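Local structure of 2-(acetamidomethylene)succinate hydrolase (Mesorhizobium loti, 3KXP) at residues Pro69-Phe74 with His135-Gly140; Ser161-Asp166 with Thr309-Ala314; Val62-Ser67 with Thr96-Asp101. The protein catalyses the final step of vitamin B6 degradation, hydrolysing (E)-2-(acetamidomethylene)succinate to succinic semialdehyde, acetate, ammonia and carbon dioxide. All coordinates share one frame; numbering follows the deposited sequence.

Contact 1 of 3, residues Pro69-Phe74 with His135-Gly140; sequences PLMLFF and HAILVG
His135 O and the backbone of Leu70 meet through water where strands 70-74 and 136-140 lie as parallel neighbours in the central sheet of the alpha/beta hydrolase fold. One molecule accepts from Leu70 N and sits 2.9 Å from His135 O; another lies between His135 O and Leu70 O. The methyl of Ala136 meets the branched end of Leu70, with CD2 of Leu70 3.6 Å from CB of Ala136, and Leu72 CD1 reaches the same methyl. Helix 117-131 covers this face, placing Leu131 on Leu70 and Leu127 and Ile128 on Leu72.

Ile137 bonds to the residues flanking Met71, its partner: its N donates to Leu70 O at 3.0 Å, and its O accepts from Leu72 N at 2.9 Å. On the face it shares with Met71, a selenomethionine, the two side chains cross obliquely. The Met71 chain bends at chi3 (-78°), bringing CE to 3.5 Å from CD1 of Ile137.

Leu138 returns to the helix-covered face, where its CG approaches CE1 of Phe74. The N of Val139 gives a nearly straight bond to Leu72 O (2.8 Å, 174° at the hydrogen), and Val139 O receives Phe74 N. Val139 runs alongside Phe73, its CG1 3.7 Å from CD2 of the ring and its CG2 over one ring face near the margin. Gly140, two residues before Ser142, the probable nucleophile, makes a CA-H...O contact, its CA 3.4 Å from Phe74 O.

Contact 2 of 3, residues Ser161-Asp166 with Thr309-Ala314; sequences SVVAID and TNFIDA
Phe311 carries the apolar part of this contact, meeting strand 161-165 from helix 309-313. Its CB bond points toward the strand and its CG is anti to the backbone N (chi1 -171°); CD1 and CE1 do the touching. CD1 lies 3.8 Å from CG2 of Val163, the two side chains overlapping while they run in opposite senses. CE1 of the ring also comes within 4.1 Å of Ser161 CB.

The ring meets the backbone as well: CE1 of Phe311 is 3.4 Å from the carbonyl oxygen of Val162. This is the C-terminal helix of the alpha/beta hydrolase fold laid against the central sheet, its segment running nearly antiparallel to the strand at 164°, with axes 10.1 Å apart. Pro257, Pro285 and Leu259 also touch the Phe311 side chain.

Polar groups make no hydrogen bond between the two segments. Ser161 OG, 4.3 Å from CG2 of Ile312, is buried with no partner in the model. Beyond the strand end, Asp166, probably an active-site residue, hydrogen-bonds through OD2 to His294 ND1.

The helix end also serves the dimer interface: Asn310 ND2 hydrogen-bonds to Asp283 OD1 of the second subunit, and Ala314 O to Arg160 NH2 of that subunit.

Contact 3 of 3, residues Val62-Ser67 with Thr96-Asp101; sequences VREKGS and TTIAVD
Glu64 and Ile98 each set the first side-chain branch anti to the carbonyl carbon (CG of Glu64 at chi1 -48°, CG1 of Ile98 at -61°), and the two chains run alongside one another in the same sense. CG of Glu64 is thereby 3.6 Å from CG1 of Ile98. On the same face, Val62 CB lies 3.6 Å from Ile98 CG2, while Val62 CG1 meets CG2 of Val100. Leu70 and Leu72 of strand 70-74, on the other side of strand 96-100, touch Ile98.

Strands 62-65 and 96-100 run antiparallel in the mixed sheet of the alpha/beta hydrolase fold, near its N-terminal edge. Arg63 and Ala99 form a hydrogen-bonded pair with two bonds of 3.0 Å, Arg63 N to Ala99 O and Ala99 N to Arg63 O, each donor lying in the plane of the accepting carbonyl. Glu64 and Ile98 are a non-hydrogen-bonded pair, where Ile98 CA instead makes a CA-H...O contact with Arg63 O. At Lys65 and Thr97 the pairing is less regular: Thr97 N to Lys65 O is 3.0 Å, whereas the return bond from Lys65 N to Thr97 O is weak. Thr96 OG1 lies 3.2 Å from Ser67 CA and hydrogen-bonds to Gly68 O.

A water at the guanidinium edge, in its plane, accepts from Arg63 NH2 and donates to Asp101 OD1 at 2.7 Å. Arg63 NE and Asp101 OD2 both hydrogen-bond to Ser81 OG, while Arg63 NH1 forms a salt bridge with Glu85 and the buried Glu64 carboxylate forms others with Arg51 and Arg133. Arg63, Glu64 and Asp101 thus find partners beyond the two strands, and the two arginines probably favour the ionised form of Glu64.

Overall arrangement
All three contacts reach one mixed sheet, whose strands they follow in the order 59-65, 96-100, 70-74, 136-141 and 159-165. Contacts 3 and 1 alternate along the chain and are joined by the pairing of strands 70-74 and 96-100; their centres are 9 Å apart. Contact 2 follows contact 1 in sequence, 10 Å away between centres, and joins it where strand 159-165 pairs with 136-141; the C-terminal helix there also packs Ile312 on Met71. Contacts 2 and 3 do not touch, their centres about 17 Å apart. The sheet thus runs from its antiparallel start to strands leading toward Ser142 and Asp166, the probable nucleophile and acid of the active site, while helix 301-313 connects it to the second subunit.

Contact 1 of 3, residues Pro69-Phe74 with His135-Gly140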
# COMPACT_ATOMS: atom_id res chain seq x y z
N PRO A 69 9.98 -5.34 -17.01
CA PRO A 69 10.72 -5.38 -15.75
C PRO A 69 10.64 -6.76 -15.11
O PRO A 69 9.65 -7.48 -15.28
CB PRO A 69 10.03 -4.30 -14.92
CG PRO A 69 9.60 -3.31 -15.97
CD PRO A 69 9.04 -4.21 -17.04
N LEU A 70 11.67 -7.13 -14.37
CA LEU A 70 11.71 -8.43 -13.73
C LEU A 70 10.87 -8.54 -12.45
O LEU A 70 10.91 -7.66 -11.58
CB LEU A 70 13.16 -8.80 -13.41
CG LEU A 70 13.37 -10.18 -12.80
CD1 LEU A 70 12.93 -11.26 -13.79
CD2 LEU A 70 14.84 -10.36 -12.42
N MSE A 71 10.11 -9.62 -12.36
CA MSE A 71 9.28 -9.89 -11.20
C MSE A 71 9.44 -11.36 -10.82
O MSE A 71 9.00 -12.25 -11.55
CB MSE A 71 7.82 -9.59 -11.51
CG MSE A 71 6.93 -9.59 -10.29
SE MSE A 71 5.14 -9.01 -10.70
CE MSE A 71 5.45 -7.10 -10.80
N LEU A 72 10.06 -11.61 -9.67
CA LEU A 72 10.32 -12.97 -9.20
C LEU A 72 9.31 -13.45 -8.15
O LEU A 72 8.94 -12.69 -7.26
CB LEU A 72 11.74 -13.06 -8.64
CG LEU A 72 12.82 -12.60 -9.62
CD1 LEU A 72 14.18 -12.59 -8.93
CD2 LEU A 72 12.84 -13.53 -10.82
N PHE A 73 8.89 -14.71 -8.26
CA PHE A 73 7.93 -15.28 -7.32
C PHE A 73 8.52 -16.44 -6.52
O PHE A 73 9.07 -17.39 -7.09
CB PHE A 73 6.70 -15.77 -8.07
CG PHE A 73 5.94 -14.70 -8.81
CD1 PHE A 73 6.47 -14.12 -9.96
CD2 PHE A 73 4.68 -14.32 -8.39
CE1 PHE A 73 5.73 -13.19 -10.70
CE2 PHE A 73 3.93 -13.38 -9.12
CZ PHE A 73 4.46 -12.82 -10.27
N PHE A 74 8.39 -16.38 -5.19
CA PHE A 74 8.92 -17.41 -4.31
C PHE A 74 7.85 -18.08 -3.44
O PHE A 74 7.22 -17.43 -2.60
CB PHE A 74 10.01 -16.82 -3.43
CG PHE A 74 11.08 -16.10 -4.20
CD1 PHE A 74 10.87 -14.81 -4.67
CD2 PHE A 74 12.29 -16.73 -4.49
CE1 PHE A 74 11.85 -14.15 -5.41
CE2 PHE A 74 13.28 -16.08 -5.23
CZ PHE A 74 13.05 -14.78 -5.69
N HIS A 135 16.92 -4.66 -11.48
CA HIS A 135 16.41 -4.96 -10.15
C HIS A 135 15.06 -5.66 -10.26
O HIS A 135 14.30 -5.44 -11.20
CB HIS A 135 16.31 -3.68 -9.31
CG HIS A 135 15.41 -2.63 -9.91
ND1 HIS A 135 15.06 -1.48 -9.22
CD2 HIS A 135 14.77 -2.57 -11.10
CE1 HIS A 135 14.24 -0.76 -9.97
NE2 HIS A 135 14.05 -1.40 -11.11
N ALA A 136 14.75 -6.50 -9.28
CA ALA A 136 13.50 -7.25 -9.34
C ALA A 136 12.47 -6.94 -8.27
O ALA A 136 12.80 -6.55 -7.15
CB ALA A 136 13.81 -8.74 -9.32
N ILE A 137 11.22 -7.12 -8.66
CA ILE A 137 10.10 -6.95 -7.76
C ILE A 137 9.92 -8.37 -7.21
O ILE A 137 9.76 -9.32 -7.98
CB ILE A 137 8.82 -6.53 -8.52
CG1 ILE A 137 9.02 -5.12 -9.11
CG2 ILE A 137 7.61 -6.58 -7.58
CD1 ILE A 137 7.92 -4.68 -10.03
N LEU A 138 10.00 -8.51 -5.90
CA LEU A 138 9.86 -9.81 -5.25
C LEU A 138 8.46 -10.08 -4.67
O LEU A 138 7.97 -9.33 -3.81
CB LEU A 138 10.91 -9.93 -4.14
CG LEU A 138 12.36 -10.32 -4.48
CD1 LEU A 138 12.82 -9.68 -5.77
CD2 LEU A 138 13.25 -9.90 -3.32
N VAL A 139 7.82 -11.14 -5.15
CA VAL A 139 6.49 -11.56 -4.70
C VAL A 139 6.67 -12.89 -3.98
O VAL A 139 6.85 -13.93 -4.62
CB VAL A 139 5.54 -11.79 -5.88
CG1 VAL A 139 4.20 -12.31 -5.38
CG2 VAL A 139 5.36 -10.49 -6.65
N GLY A 140 6.63 -12.87 -2.66
CA GLY A 140 6.83 -14.10 -1.91
C GLY A 140 5.72 -14.54 -0.98
O GLY A 140 5.07 -13.72 -0.33
O HOH W 1 13.95 -5.28 -14.06
O HOH W 2 11.80 -4.91 -11.56

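Contact 2 of 3, residues Ser161-Asp166 with Thr309-Ala314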
# COMPACT_ATOMS: atom_id res chain seq x y z
N SER A 161 10.99 -3.70 -5.12
CA SER A 161 9.93 -3.74 -4.13
C SER A 161 9.55 -5.17 -3.80
O SER A 161 9.83 -6.10 -4.56
CB SER A 161 8.71 -2.99 -4.66
OG SER A 161 8.32 -3.51 -5.92
N VAL A 162 8.88 -5.33 -2.66
CA VAL A 162 8.46 -6.65 -2.22
C VAL A 162 6.99 -6.73 -1.86
O VAL A 162 6.43 -5.79 -1.28
CB VAL A 162 9.24 -7.09 -0.97
CG1 VAL A 162 8.76 -8.47 -0.52
CG2 VAL A 162 10.72 -7.09 -1.25
N VAL A 163 6.37 -7.84 -2.21
CA VAL A 163 4.99 -8.11 -1.85
C VAL A 163 5.14 -9.32 -0.94
O VAL A 163 5.27 -10.45 -1.41
CB VAL A 163 4.13 -8.49 -3.06
CG1 VAL A 163 2.77 -8.93 -2.60
CG2 VAL A 163 4.00 -7.29 -4.02
N ALA A 164 5.15 -9.07 0.37
CA ALA A 164 5.30 -10.12 1.38
C ALA A 164 3.95 -10.73 1.79
O ALA A 164 3.26 -10.21 2.66
CB ALA A 164 6.00 -9.55 2.61
N ILE A 165 3.60 -11.85 1.16
CA ILE A 165 2.33 -12.52 1.45
C ILE A 165 2.35 -13.51 2.61
O ILE A 165 2.89 -14.61 2.50
CB ILE A 165 1.81 -13.28 0.20
CG1 ILE A 165 1.68 -12.32 -0.99
CG2 ILE A 165 0.47 -13.94 0.52
CD1 ILE A 165 1.16 -12.98 -2.27
N ASP A 166 1.76 -13.09 3.72
CA ASP A 166 1.61 -13.89 4.94
C ASP A 166 2.82 -14.38 5.73
O ASP A 166 2.94 -15.58 6.00
CB ASP A 166 0.69 -15.08 4.65
CG ASP A 166 -0.38 -15.26 5.72
OD1 ASP A 166 -1.21 -14.34 5.86
OD2 ASP A 166 -0.38 -16.30 6.42
N THR A 309 -1.38 -5.10 -8.27
CA THR A 309 -1.42 -4.07 -9.30
C THR A 309 -1.63 -2.70 -8.66
O THR A 309 -1.14 -1.71 -9.17
CB THR A 309 -2.53 -4.34 -10.35
OG1 THR A 309 -3.80 -4.46 -9.71
CG2 THR A 309 -2.23 -5.64 -11.11
N ASN A 310 -2.35 -2.63 -7.54
CA ASN A 310 -2.54 -1.33 -6.88
C ASN A 310 -1.19 -0.86 -6.35
O ASN A 310 -0.86 0.33 -6.41
CB ASN A 310 -3.52 -1.43 -5.71
CG ASN A 310 -4.97 -1.50 -6.16
OD1 ASN A 310 -5.34 -0.96 -7.20
ND2 ASN A 310 -5.81 -2.16 -5.35
N PHE A 311 -0.41 -1.81 -5.85
CA PHE A 311 0.90 -1.55 -5.28
C PHE A 311 1.93 -1.04 -6.27
O PHE A 311 2.39 0.10 -6.17
CB PHE A 311 1.44 -2.83 -4.63
CG PHE A 311 2.70 -2.62 -3.82
CD1 PHE A 311 3.75 -3.53 -3.91
CD2 PHE A 311 2.81 -1.55 -2.94
CE1 PHE A 311 4.90 -3.37 -3.14
CE2 PHE A 311 3.94 -1.38 -2.16
CZ PHE A 311 4.99 -2.29 -2.25
N ILE A 312 2.29 -1.88 -7.24
CA ILE A 312 3.30 -1.52 -8.23
C ILE A 312 2.91 -0.46 -9.28
O ILE A 312 3.79 0.20 -9.83
CB ILE A 312 3.81 -2.79 -8.96
CG1 ILE A 312 2.63 -3.51 -9.62
CG2 ILE A 312 4.49 -3.73 -7.96
CD1 ILE A 312 3.01 -4.77 -10.35
N ASP A 313 1.61 -0.29 -9.53
CA ASP A 313 1.17 0.69 -10.53
C ASP A 313 0.91 2.09 -10.00
O ASP A 313 0.74 3.03 -10.78
CB ASP A 313 -0.09 0.20 -11.25
CG ASP A 313 0.17 -1.02 -12.12
OD1 ASP A 313 1.34 -1.24 -12.50
OD2 ASP A 313 -0.81 -1.74 -12.44
N ALA A 314 0.85 2.25 -8.68
CA ALA A 314 0.59 3.55 -8.06
C ALA A 314 1.45 4.68 -8.64
O ALA A 314 2.68 4.58 -8.69
CB ALA A 314 0.78 3.46 -6.55

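Contact 3 of 3, residues Val62-Ser67 with Thr96-Asp101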
# COMPACT_ATOMS: atom_id res chain seq x y z
N VAL A 62 13.67 -22.67 -12.64
CA VAL A 62 12.76 -21.54 -12.74
C VAL A 62 11.79 -21.71 -13.91
O VAL A 62 12.02 -22.52 -14.80
CB VAL A 62 13.53 -20.20 -12.91
CG1 VAL A 62 14.52 -20.03 -11.76
CG2 VAL A 62 14.27 -20.17 -14.24
N ARG A 63 10.70 -20.94 -13.87
CA ARG A 63 9.67 -20.96 -14.91
C ARG A 63 9.55 -19.52 -15.40
O ARG A 63 9.21 -18.63 -14.61
CB ARG A 63 8.33 -21.41 -14.32
CG ARG A 63 8.34 -22.80 -13.72
CD ARG A 63 7.05 -23.10 -12.97
NE ARG A 63 7.03 -24.46 -12.44
CZ ARG A 63 6.53 -25.52 -13.09
NH1 ARG A 63 5.99 -25.36 -14.30
NH2 ARG A 63 6.56 -26.72 -12.52
N GLU A 64 9.81 -19.29 -16.68
CA GLU A 64 9.77 -17.94 -17.22
C GLU A 64 8.70 -17.70 -18.27
O GLU A 64 8.28 -18.62 -18.96
CB GLU A 64 11.11 -17.58 -17.86
CG GLU A 64 12.34 -17.87 -17.03
CD GLU A 64 13.62 -17.62 -17.83
OE1 GLU A 64 13.80 -16.47 -18.31
OE2 GLU A 64 14.43 -18.56 -17.98
N LYS A 65 8.30 -16.44 -18.39
CA LYS A 65 7.31 -16.02 -19.37
C LYS A 65 7.16 -14.50 -19.38
O LYS A 65 7.33 -13.84 -18.36
CB LYS A 65 5.96 -16.67 -19.08
CG LYS A 65 4.89 -16.30 -20.10
CD LYS A 65 3.60 -17.04 -19.88
CE LYS A 65 2.57 -16.60 -20.90
NZ LYS A 65 3.13 -16.69 -22.27
N GLY A 66 6.85 -13.96 -20.56
CA GLY A 66 6.67 -12.53 -20.69
C GLY A 66 7.93 -11.72 -20.91
O GLY A 66 9.03 -12.25 -21.09
N SER A 67 7.77 -10.40 -20.91
CA SER A 67 8.87 -9.46 -21.10
C SER A 67 8.55 -8.19 -20.32
O SER A 67 7.39 -7.90 -20.04
CB SER A 67 9.04 -9.13 -22.58
OG SER A 67 7.85 -8.59 -23.11
N THR A 96 8.44 -9.51 -16.93
CA THR A 96 9.10 -10.79 -17.18
C THR A 96 8.88 -11.52 -15.85
O THR A 96 9.60 -11.28 -14.88
CB THR A 96 10.62 -10.61 -17.43
OG1 THR A 96 10.84 -9.88 -18.64
CG2 THR A 96 11.30 -11.97 -17.54
N THR A 97 7.87 -12.37 -15.81
CA THR A 97 7.54 -13.12 -14.61
C THR A 97 8.30 -14.44 -14.52
O THR A 97 8.22 -15.28 -15.43
CB THR A 97 6.03 -13.43 -14.56
OG1 THR A 97 5.68 -14.30 -15.65
CG2 THR A 97 5.22 -12.15 -14.65
N ILE A 98 9.02 -14.63 -13.43
CA ILE A 98 9.78 -15.85 -13.22
C ILE A 98 9.54 -16.40 -11.82
O ILE A 98 9.76 -15.71 -10.82
CB ILE A 98 11.30 -15.60 -13.41
CG1 ILE A 98 11.58 -15.12 -14.85
CG2 ILE A 98 12.07 -16.88 -13.13
CD1 ILE A 98 13.06 -14.90 -15.19
N ALA A 99 9.07 -17.64 -11.76
CA ALA A 99 8.83 -18.30 -10.48
C ALA A 99 10.06 -19.16 -10.19
O ALA A 99 10.58 -19.82 -11.09
CB ALA A 99 7.58 -19.18 -10.57
N VAL A 100 10.51 -19.16 -8.95
CA VAL A 100 11.71 -19.91 -8.59
C VAL A 100 11.50 -21.06 -7.62
O VAL A 100 10.91 -20.88 -6.55
CB VAL A 100 12.78 -18.98 -7.95
CG1 VAL A 100 14.04 -19.75 -7.66
CG2 VAL A 100 13.05 -17.79 -8.85
N ASP A 101 11.99 -22.23 -7.99
CA ASP A 101 11.92 -23.37 -7.09
C ASP A 101 13.08 -23.05 -6.17
O ASP A 101 14.21 -22.94 -6.62
CB ASP A 101 12.18 -24.68 -7.84
CG ASP A 101 10.94 -25.21 -8.53
OD1 ASP A 101 11.05 -26.19 -9.30
OD2 ASP A 101 9.85 -24.64 -8.29
O HOH W 3 8.43 -26.75 -9.87